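Local coordinates for metallo-beta-lactamase domain-containing protein 1 (Thermotoga maritima, PDB 1ZTC) that probably acts as a metal-dependent hydrolase of the metallo-beta-lactamase fold, perhaps an endoribonuclease, and carries a two-nickel site in this crystal, at residues 180-188 with 207-218; 141-149 with 156-164. All blocks are in the same frame, centred on the assembly; numbering follows the deposited sequence.

Interaction 1 of 2, residues 180-188 with 207-218; sequences LSYYDIIKG and LVFPHDAPLKPE. With NI (nickel (II) ion), chain E; PO4 (phosphate ion), chain U.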
loop_
_atom_site.group_PDB
_atom_site.type_symbol
_atom_site.label_atom_id
_atom_site.label_comp_id
_atom_site.label_asym_id
_atom_site.label_seq_id
_atom_site.Cartn_x
_atom_site.Cartn_y
_atom_site.Cartn_z
ATOM N N LEU A 180 4.758 8.470 16.525
ATOM C CA LEU A 180 4.709 9.938 16.402
ATOM C C LEU A 180 3.614 10.542 17.274
ATOM O O LEU A 180 3.807 11.602 17.876
ATOM C CB LEU A 180 4.516 10.407 14.946
ATOM C CG LEU A 180 5.644 10.144 13.935
ATOM C CD1 LEU A 180 5.461 11.040 12.680
ATOM C CD2 LEU A 180 7.085 10.329 14.528
ATOM N N SER A 181 2.463 9.891 17.365
ATOM C CA SER A 181 1.390 10.468 18.187
ATOM C C SER A 181 1.783 10.436 19.641
ATOM O O SER A 181 1.471 11.342 20.413
ATOM C CB SER A 181 0.058 9.752 17.975
ATOM O OG SER A 181 0.192 8.388 18.244
ATOM N N TYR A 182 2.497 9.388 20.035
ATOM C CA TYR A 182 3.007 9.310 21.386
ATOM C C TYR A 182 4.047 10.395 21.651
ATOM O O TYR A 182 4.050 11.026 22.694
ATOM C CB TYR A 182 3.581 7.913 21.653
ATOM C CG TYR A 182 4.374 7.800 22.944
ATOM C CD1 TYR A 182 3.741 7.869 24.175
ATOM C CD2 TYR A 182 5.756 7.622 22.923
ATOM C CE1 TYR A 182 4.442 7.776 25.343
ATOM C CE2 TYR A 182 6.476 7.503 24.098
ATOM C CZ TYR A 182 5.811 7.586 25.310
ATOM O OH TYR A 182 6.516 7.478 26.477
ATOM N N TYR A 183 4.969 10.586 20.719
ATOM C CA TYR A 183 5.956 11.653 20.873
ATOM C C TYR A 183 5.287 13.031 20.960
ATOM O O TYR A 183 5.766 13.900 21.659
ATOM C CB TYR A 183 6.980 11.678 19.723
ATOM C CG TYR A 183 7.799 10.412 19.528
ATOM C CD1 TYR A 183 8.228 9.641 20.609
ATOM C CD2 TYR A 183 8.175 10.005 18.244
ATOM C CE1 TYR A 183 8.994 8.491 20.406
ATOM C CE2 TYR A 183 8.934 8.857 18.037
ATOM C CZ TYR A 183 9.336 8.114 19.119
ATOM O OH TYR A 183 10.076 6.986 18.893
ATOM N N ASP A 184 4.207 13.245 20.231
ATOM C CA ASP A 184 3.501 14.538 20.334
ATOM C C ASP A 184 3.020 14.809 21.751
ATOM O O ASP A 184 3.167 15.911 22.254
ATOM C CB ASP A 184 2.337 14.604 19.344
ATOM C CG ASP A 184 2.821 14.582 17.893
ATOM O OD1 ASP A 184 4.016 14.930 17.610
ATOM O OD2 ASP A 184 2.001 14.222 17.048
ATOM N N ILE A 185 2.473 13.788 22.393
ATOM C CA ILE A 185 2.088 13.869 23.803
ATOM C C ILE A 185 3.267 14.212 24.715
ATOM O O ILE A 185 3.227 15.150 25.499
ATOM C CB ILE A 185 1.432 12.555 24.236
ATOM C CG1 ILE A 185 0.054 12.379 23.595
ATOM C CG2 ILE A 185 1.363 12.474 25.758
ATOM C CD1 ILE A 185 -1.044 13.085 24.298
ATOM N N ILE A 186 4.352 13.474 24.585
ATOM C CA ILE A 186 5.560 13.775 25.347
ATOM C C ILE A 186 6.072 15.189 25.143
ATOM O O ILE A 186 6.569 15.801 26.092
ATOM C CB ILE A 186 6.723 12.833 24.973
ATOM C CG1 ILE A 186 6.503 11.477 25.609
ATOM C CG2 ILE A 186 8.117 13.408 25.438
ATOM C CD1 ILE A 186 7.389 10.465 24.980
ATOM N N LYS A 187 6.005 15.687 23.903
ATOM C CA LYS A 187 6.463 17.035 23.603
ATOM C C LYS A 187 5.480 18.137 24.084
ATOM O O LYS A 187 5.803 19.311 24.031
ATOM C CB LYS A 187 6.755 17.157 22.115
ATOM C CG LYS A 187 7.865 16.223 21.676
ATOM C CD LYS A 187 8.490 16.637 20.380
ATOM C CE LYS A 187 8.145 15.760 19.207
ATOM N NZ LYS A 187 9.383 15.533 18.354
ATOM N N GLY A 188 4.301 17.751 24.565
ATOM C CA GLY A 188 3.404 18.690 25.227
ATOM C C GLY A 188 2.302 19.314 24.366
ATOM O O GLY A 188 1.620 20.225 24.812
ATOM N N LEU A 207 4.777 0.001 25.263
ATOM C CA LEU A 207 3.594 0.571 24.601
ATOM C C LEU A 207 3.348 -0.163 23.303
ATOM O O LEU A 207 4.233 -0.217 22.437
ATOM C CB LEU A 207 3.818 2.040 24.280
ATOM C CG LEU A 207 3.898 2.968 25.492
ATOM C CD1 LEU A 207 4.778 4.178 25.186
ATOM C CD2 LEU A 207 2.502 3.374 25.973
ATOM N N VAL A 208 2.171 -0.754 23.172
ATOM C CA VAL A 208 1.782 -1.445 21.948
ATOM C C VAL A 208 0.742 -0.601 21.224
ATOM O O VAL A 208 -0.417 -0.539 21.623
ATOM C CB VAL A 208 1.257 -2.868 22.246
ATOM C CG1 VAL A 208 0.717 -3.554 20.968
ATOM C CG2 VAL A 208 2.378 -3.728 22.871
ATOM N N PHE A 209 1.184 0.034 20.146
ATOM C CA PHE A 209 0.343 0.889 19.315
ATOM C C PHE A 209 -0.398 0.036 18.270
ATOM O O PHE A 209 0.026 -1.069 17.937
ATOM C CB PHE A 209 1.179 1.937 18.587
ATOM C CG PHE A 209 2.079 2.735 19.483
ATOM C CD1 PHE A 209 1.552 3.636 20.400
ATOM C CD2 PHE A 209 3.447 2.611 19.390
ATOM C CE1 PHE A 209 2.391 4.366 21.228
ATOM C CE2 PHE A 209 4.277 3.352 20.196
ATOM C CZ PHE A 209 3.750 4.218 21.115
ATOM N N PRO A 210 -1.549 0.517 17.806
ATOM C CA PRO A 210 -2.325 -0.259 16.822
ATOM C C PRO A 210 -1.838 -0.167 15.383
ATOM O O PRO A 210 -2.261 -0.981 14.559
ATOM C CB PRO A 210 -3.722 0.354 16.955
ATOM C CG PRO A 210 -3.428 1.805 17.355
ATOM C CD PRO A 210 -2.291 1.710 18.275
ATOM N N HIS A 211 -1.019 0.835 15.065
ATOM C CA HIS A 211 -0.552 1.066 13.680
ATOM C C HIS A 211 0.906 1.417 13.619
ATOM O O HIS A 211 1.319 2.223 12.778
ATOM C CB HIS A 211 -1.403 2.169 13.007
ATOM C CG HIS A 211 -2.840 1.812 12.983
ATOM N ND1 HIS A 211 -3.328 0.811 12.165
ATOM C CD2 HIS A 211 -3.880 2.225 13.751
ATOM C CE1 HIS A 211 -4.620 0.639 12.417
ATOM N NE2 HIS A 211 -4.966 1.462 13.392
ATOM N N ASP A 212 1.688 0.795 14.500
ATOM C CA ASP A 212 3.127 0.957 14.476
ATOM C C ASP A 212 3.749 -0.174 15.276
ATOM O O ASP A 212 3.040 -0.920 15.929
ATOM C CB ASP A 212 3.511 2.318 15.061
ATOM C CG ASP A 212 4.846 2.821 14.558
ATOM O OD1 ASP A 212 5.623 2.044 13.918
ATOM O OD2 ASP A 212 5.098 4.016 14.774
ATOM N N ALA A 213 5.069 -0.308 15.178
ATOM C CA ALA A 213 5.832 -1.206 16.013
ATOM C C ALA A 213 5.797 -0.672 17.465
ATOM O O ALA A 213 5.706 0.532 17.680
ATOM C CB ALA A 213 7.275 -1.295 15.504
ATOM N N PRO A 214 5.875 -1.567 18.454
ATOM C CA PRO A 214 5.774 -1.110 19.858
ATOM C C PRO A 214 7.009 -0.396 20.329
ATOM O O PRO A 214 8.038 -0.460 19.693
ATOM C CB PRO A 214 5.565 -2.402 20.646
ATOM C CG PRO A 214 6.177 -3.467 19.794
ATOM C CD PRO A 214 6.056 -3.026 18.354
ATOM N N LEU A 215 6.910 0.269 21.467
ATOM C CA LEU A 215 7.986 1.096 21.944
ATOM C C LEU A 215 8.152 0.962 23.462
ATOM O O LEU A 215 7.186 0.935 24.190
ATOM C CB LEU A 215 7.643 2.535 21.565
ATOM C CG LEU A 215 8.726 3.583 21.562
ATOM C CD1 LEU A 215 9.751 3.332 20.456
ATOM C CD2 LEU A 215 8.042 4.946 21.403
ATOM N N LYS A 216 9.381 0.850 23.922
ATOM C CA LYS A 216 9.687 1.048 25.339
ATOM C C LYS A 216 9.513 2.511 25.646
ATOM O O LYS A 216 10.153 3.339 25.022
ATOM C CB LYS A 216 11.128 0.763 25.640
ATOM C CG LYS A 216 11.515 -0.656 25.657
ATOM C CD LYS A 216 12.892 -0.749 26.337
ATOM C CE LYS A 216 13.633 -2.013 25.927
ATOM N NZ LYS A 216 15.101 -1.941 26.243
ATOM N N PRO A 217 8.676 2.849 26.626
ATOM C CA PRO A 217 8.564 4.263 26.953
ATOM C C PRO A 217 9.816 4.954 27.481
ATOM O O PRO A 217 10.762 4.312 27.937
ATOM C CB PRO A 217 7.453 4.305 28.013
ATOM C CG PRO A 217 7.342 2.962 28.516
ATOM C CD PRO A 217 7.805 2.016 27.462
ATOM N N GLU A 218 9.761 6.279 27.322
ATOM C CA GLU A 218 10.714 7.244 27.886
ATOM C C GLU A 218 10.695 7.144 29.409
ATOM O O GLU A 218 9.629 6.992 30.001
ATOM C CB GLU A 218 10.308 8.686 27.487
ATOM C CG GLU A 218 10.179 8.965 25.972
ATOM C CD GLU A 218 11.478 8.723 25.183
ATOM O OE1 GLU A 218 12.533 9.278 25.580
ATOM O OE2 GLU A 218 11.427 7.992 24.158
HETATM NI NI NI E . -7.053 1.971 13.916
HETATM P P PO4 U . 11.380 18.161 16.125
HETATM O O1 PO4 U . 10.017 17.682 16.560
HETATM O O2 PO4 U . 12.155 17.009 15.550
HETATM O O3 PO4 U . 12.046 18.670 17.370
HETATM O O4 PO4 U . 11.296 19.230 15.065
HETATM O O HOH W 1 5.116 6.891 13.762
HETATM O O HOH W 2 -7.424 3.668 11.999
HETATM O O HOH W 3 -9.449 2.304 13.318
#
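Tyr-182 of helix 179-187 rests on Leu-207, Phe-209 and Leu-215, and so seats a helix of the metallo-beta-lactamase fold on the end of strand 206-208 and the loop that follows it. Its CG lies anti to the backbone N (chi1 169°), which sends the ring out from the helix toward that strand. From the backbone outward, Tyr-182 CB meets Phe-209 CZ at 3.7 Å, the two side chains crossing at about a right angle. Next, Tyr-182 CD2 touches Leu-215 CD2 at 3.8 Å. One face of the Tyr-182 ring takes a CH-pi contact from Leu-207 CD1, which is shifted toward the CE1-CZ side, 3.7 Å from the centroid and 17° off the ring normal, while Ile-186 CG1 lies over the opposite face. At the tip, Tyr-182 OH lies 3.6 Å from Pro-217 CB. A tyrosine suits this place because its flat, apolar ring fills the layer between helix and strand while its hydroxyl reaches the more exposed chain end.

Tyr-183 adds a flank, its CE1 3.8 Å from Leu-215 CD2, so one leucine methyl serves both tyrosines. Beyond Phe-209 the loop delivers His-211 to a nickel ion that His-86 and Asp-174 also bind. At the beginning of 180-188, a water bridges the two segments, accepting from Leu-180 N at 3.2 Å and donating to Asp-212 OD2 at 3.0 Å.

Interaction 2 of 2, residues 141-149 with 156-164; sequences DEKVKVFHT and HLSFLLDTE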
loop_
_atom_site.group_PDB
_atom_site.type_symbol
_atom_site.label_atom_id
_atom_site.label_comp_id
_atom_site.label_asym_id
_atom_site.label_seq_id
_atom_site.Cartn_x
_atom_site.Cartn_y
_atom_site.Cartn_z
ATOM N N ASP A 141 -7.999 -13.321 35.968
ATOM C CA ASP A 141 -7.304 -13.336 37.240
ATOM C C ASP A 141 -6.481 -12.075 37.421
ATOM O O ASP A 141 -5.333 -12.117 37.839
ATOM C CB ASP A 141 -6.410 -14.586 37.394
ATOM C CG ASP A 141 -7.169 -15.899 37.168
ATOM O OD1 ASP A 141 -8.283 -16.080 37.709
ATOM O OD2 ASP A 141 -6.644 -16.753 36.424
ATOM N N GLU A 142 -7.089 -10.940 37.090
ATOM C CA GLU A 142 -6.494 -9.620 37.273
ATOM C C GLU A 142 -5.249 -9.339 36.433
ATOM O O GLU A 142 -4.564 -8.342 36.667
ATOM C CB GLU A 142 -6.290 -9.342 38.754
ATOM C CG GLU A 142 -7.575 -9.691 39.560
ATOM C CD GLU A 142 -7.658 -8.975 40.885
ATOM O OE1 GLU A 142 -7.084 -7.861 41.007
ATOM O OE2 GLU A 142 -8.307 -9.518 41.813
ATOM N N LYS A 143 -5.031 -10.138 35.385
ATOM C CA LYS A 143 -3.882 -9.928 34.493
ATOM C C LYS A 143 -4.144 -8.828 33.470
ATOM O O LYS A 143 -3.185 -8.294 32.862
ATOM C CB LYS A 143 -3.558 -11.229 33.758
ATOM C CG LYS A 143 -3.068 -12.353 34.670
ATOM C CD LYS A 143 -1.689 -12.043 35.202
ATOM C CE LYS A 143 -1.099 -13.245 35.953
ATOM N NZ LYS A 143 -0.193 -12.742 37.039
ATOM N N VAL A 144 -5.431 -8.542 33.232
ATOM C CA VAL A 144 -5.838 -7.577 32.221
ATOM C C VAL A 144 -6.712 -6.526 32.872
ATOM O O VAL A 144 -7.741 -6.841 33.450
ATOM C CB VAL A 144 -6.590 -8.258 31.075
ATOM C CG1 VAL A 144 -7.047 -7.222 30.032
ATOM C CG2 VAL A 144 -5.698 -9.301 30.426
ATOM N N LYS A 145 -6.244 -5.289 32.845
ATOM C CA LYS A 145 -7.020 -4.161 33.332
ATOM C C LYS A 145 -7.576 -3.358 32.158
ATOM O O LYS A 145 -6.843 -2.983 31.256
ATOM C CB LYS A 145 -6.166 -3.279 34.229
ATOM C CG LYS A 145 -6.856 -1.986 34.683
ATOM C CD LYS A 145 -7.975 -2.214 35.674
ATOM C CE LYS A 145 -8.412 -0.881 36.261
ATOM N NZ LYS A 145 -9.282 -1.024 37.453
ATOM N N VAL A 146 -8.883 -3.096 32.220
ATOM C CA VAL A 146 -9.626 -2.393 31.167
ATOM C C VAL A 146 -9.833 -0.936 31.526
ATOM O O VAL A 146 -10.309 -0.620 32.604
ATOM C CB VAL A 146 -11.031 -3.026 30.969
ATOM C CG1 VAL A 146 -11.768 -2.350 29.837
ATOM C CG2 VAL A 146 -10.908 -4.517 30.701
ATOM N N PHE A 147 -9.519 -0.055 30.591
ATOM C CA PHE A 147 -9.687 1.377 30.793
ATOM C C PHE A 147 -10.554 1.925 29.680
ATOM O O PHE A 147 -10.304 1.659 28.494
ATOM C CB PHE A 147 -8.331 2.085 30.752
ATOM C CG PHE A 147 -7.434 1.744 31.896
ATOM C CD1 PHE A 147 -7.651 2.281 33.156
ATOM C CD2 PHE A 147 -6.361 0.904 31.714
ATOM C CE1 PHE A 147 -6.802 1.960 34.218
ATOM C CE2 PHE A 147 -5.512 0.579 32.771
ATOM C CZ PHE A 147 -5.729 1.106 34.003
ATOM N N HIS A 148 -11.559 2.695 30.053
ATOM C CA HIS A 148 -12.377 3.434 29.062
ATOM C C HIS A 148 -11.619 4.678 28.647
ATOM O O HIS A 148 -11.354 5.557 29.468
ATOM C CB HIS A 148 -13.736 3.837 29.637
ATOM C CG HIS A 148 -14.716 4.316 28.596
ATOM N ND1 HIS A 148 -15.838 5.054 28.911
ATOM C CD2 HIS A 148 -14.761 4.124 27.256
ATOM C CE1 HIS A 148 -16.530 5.298 27.812
ATOM N NE2 HIS A 148 -15.892 4.755 26.788
ATOM N N THR A 149 -11.259 4.742 27.375
ATOM C CA THR A 149 -10.411 5.799 26.872
ATOM C C THR A 149 -11.063 6.408 25.626
ATOM O O THR A 149 -10.563 6.224 24.516
ATOM C CB THR A 149 -8.999 5.263 26.572
ATOM O OG1 THR A 149 -9.084 4.096 25.740
ATOM C CG2 THR A 149 -8.277 4.857 27.854
ATOM N N HIS A 156 -14.180 3.376 23.011
ATOM C CA HIS A 156 -12.790 3.024 22.934
ATOM C C HIS A 156 -12.218 2.595 24.290
ATOM O O HIS A 156 -12.406 3.264 25.328
ATOM C CB HIS A 156 -11.963 4.167 22.330
ATOM C CG HIS A 156 -10.556 3.759 22.007
ATOM N ND1 HIS A 156 -9.563 3.685 22.968
ATOM C CD2 HIS A 156 -9.992 3.343 20.842
ATOM C CE1 HIS A 156 -8.448 3.253 22.398
ATOM N NE2 HIS A 156 -8.684 3.035 21.110
ATOM N N LEU A 157 -11.467 1.503 24.246
ATOM C CA LEU A 157 -10.815 0.913 25.408
ATOM C C LEU A 157 -9.328 0.747 25.184
ATOM O O LEU A 157 -8.876 0.474 24.056
ATOM C CB LEU A 157 -11.375 -0.487 25.677
ATOM C CG LEU A 157 -12.866 -0.626 25.994
ATOM C CD1 LEU A 157 -13.219 -2.109 26.010
ATOM C CD2 LEU A 157 -13.259 0.049 27.289
ATOM N N SER A 158 -8.581 0.875 26.286
ATOM C CA SER A 158 -7.174 0.507 26.345
ATOM C C SER A 158 -7.034 -0.600 27.407
ATOM O O SER A 158 -7.842 -0.694 28.349
ATOM C CB SER A 158 -6.282 1.731 26.647
ATOM O OG SER A 158 -6.502 2.797 25.718
ATOM N N PHE A 159 -6.022 -1.443 27.228
ATOM C CA PHE A 159 -5.806 -2.605 28.081
ATOM C C PHE A 159 -4.372 -2.654 28.632
ATOM O O PHE A 159 -3.399 -2.586 27.884
ATOM C CB PHE A 159 -6.059 -3.893 27.315
ATOM C CG PHE A 159 -7.401 -3.978 26.685
ATOM C CD1 PHE A 159 -8.519 -4.323 27.442
ATOM C CD2 PHE A 159 -7.564 -3.696 25.335
ATOM C CE1 PHE A 159 -9.782 -4.396 26.863
ATOM C CE2 PHE A 159 -8.814 -3.764 24.751
ATOM C CZ PHE A 159 -9.935 -4.113 25.507
ATOM N N LEU A 160 -4.267 -2.786 29.946
ATOM C CA LEU A 160 -2.991 -2.917 30.617
ATOM C C LEU A 160 -2.808 -4.367 31.024
ATOM O O LEU A 160 -3.661 -4.942 31.731
ATOM C CB LEU A 160 -2.964 -2.003 31.845
ATOM C CG LEU A 160 -1.643 -1.908 32.626
ATOM C CD1 LEU A 160 -0.564 -1.177 31.807
ATOM C CD2 LEU A 160 -1.881 -1.187 33.933
ATOM N N LEU A 161 -1.690 -4.946 30.606
ATOM C CA LEU A 161 -1.451 -6.370 30.727
ATOM C C LEU A 161 -0.257 -6.607 31.664
ATOM O O LEU A 161 0.779 -5.973 31.509
ATOM C CB LEU A 161 -1.132 -6.959 29.354
ATOM C CG LEU A 161 -1.941 -6.502 28.121
ATOM C CD1 LEU A 161 -1.408 -7.218 26.893
ATOM C CD2 LEU A 161 -3.405 -6.794 28.318
ATOM N N ASP A 162 -0.396 -7.538 32.582
ATOM C CA ASP A 162 0.757 -7.983 33.363
ATOM C C ASP A 162 1.233 -9.326 32.823
ATOM O O ASP A 162 0.637 -10.370 33.071
ATOM C CB ASP A 162 0.516 -7.946 34.855
ATOM C CG ASP A 162 0.592 -6.480 35.408
ATOM O OD1 ASP A 162 1.589 -5.751 35.156
ATOM O OD2 ASP A 162 -0.377 -6.060 36.061
ATOM N N THR A 163 2.284 -9.245 32.013
ATOM C CA THR A 163 2.822 -10.390 31.292
ATOM C C THR A 163 4.130 -10.861 31.912
ATOM O O THR A 163 4.873 -10.096 32.547
ATOM C CB THR A 163 3.057 -10.086 29.791
ATOM O OG1 THR A 163 4.274 -9.340 29.622
ATOM C CG2 THR A 163 1.880 -9.296 29.184
ATOM N N GLU A 164 4.394 -12.152 31.750
ATOM C CA GLU A 164 5.617 -12.764 32.248
ATOM C C GLU A 164 6.820 -12.440 31.369
ATOM O O GLU A 164 7.940 -12.291 31.862
ATOM C CB GLU A 164 5.427 -14.282 32.283
ATOM C CG GLU A 164 6.537 -15.048 32.973
ATOM C CD GLU A 164 6.505 -16.564 32.688
ATOM O OE1 GLU A 164 6.023 -16.962 31.584
ATOM O OE2 GLU A 164 6.962 -17.346 33.578
#
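Strands 144-148 and 157-163 run antiparallel, their axes 4.7 Å apart at closest and their directions 161° apart, and backbone hydrogen bonds pair Lys-145 with Leu-160 and Phe-147 with Ser-158. The bond from Lys-145 N to Leu-160 O is nearly straight, 176° at the hydrogen.

Val-144, Val-146, Leu-157, Phe-159 and Leu-161 share one face of the sheet, and Phe-159 and Leu-161 also pack on Ile-49 of strand 45-49. Val-146 stands beside Phe-159, pointing the same way, with CG2 at the ring edge, 4.0 Å from CE1. Its other branch, CG1, is anti to the backbone N (chi1 -177°) and reaches Leu-157 CD2 at 3.8 Å. Branching lets this valine pack on Phe-159 and Leu-157, successive side chains on that face of the partner strand. The other face carries Phe-147, whose ring edge meets Leu-160 CB through CE2 at 3.7 Å; helix 192-201 packs against both residues.

Polar side chains gather where the strands approach the hairpin loop. Thr-149 brings a compact hydroxyl to this buried place, its OG1 2.8 Å from His-156 ND1 in a hydrogen bond that either atom could donate, and lying in the imidazole plane, at its edge. The same oxygen lies 2.9 Å from Ser-158 OG, which is hydrogen-bonded to Thr-172 O. His-156 NE2 is hydrogen-bonded to the backbone N of Asp-174, so both nitrogens of this buried ring have partners and its rotation is fixed. This beta hairpin belongs to the metallo-beta-lactamase fold, and its polar end joins the nickel site's second shell through the Asp-174 backbone.

Interaction 2 comes first along the chain, and interaction 1 follows it; their centres lie about 17 Å apart and their nearest atoms about 7 Å, without touching. Both reach one five-stranded sheet, in which strand 169-171 separates strand 157-163 from strand 206-208. Helix 192-201 bridges them as well, since Leu-198 meets Tyr-182 while Phe-197 meets Thr-149 and Ser-158. Both lie next to the two-nickel site, in different ways. Interaction 1 supplies a ligand directly, His-211, whereas interaction 2 places the side chain of His-156 about 6 Å from a nickel. Asp-174, a ligand of both metals, links the two contributions.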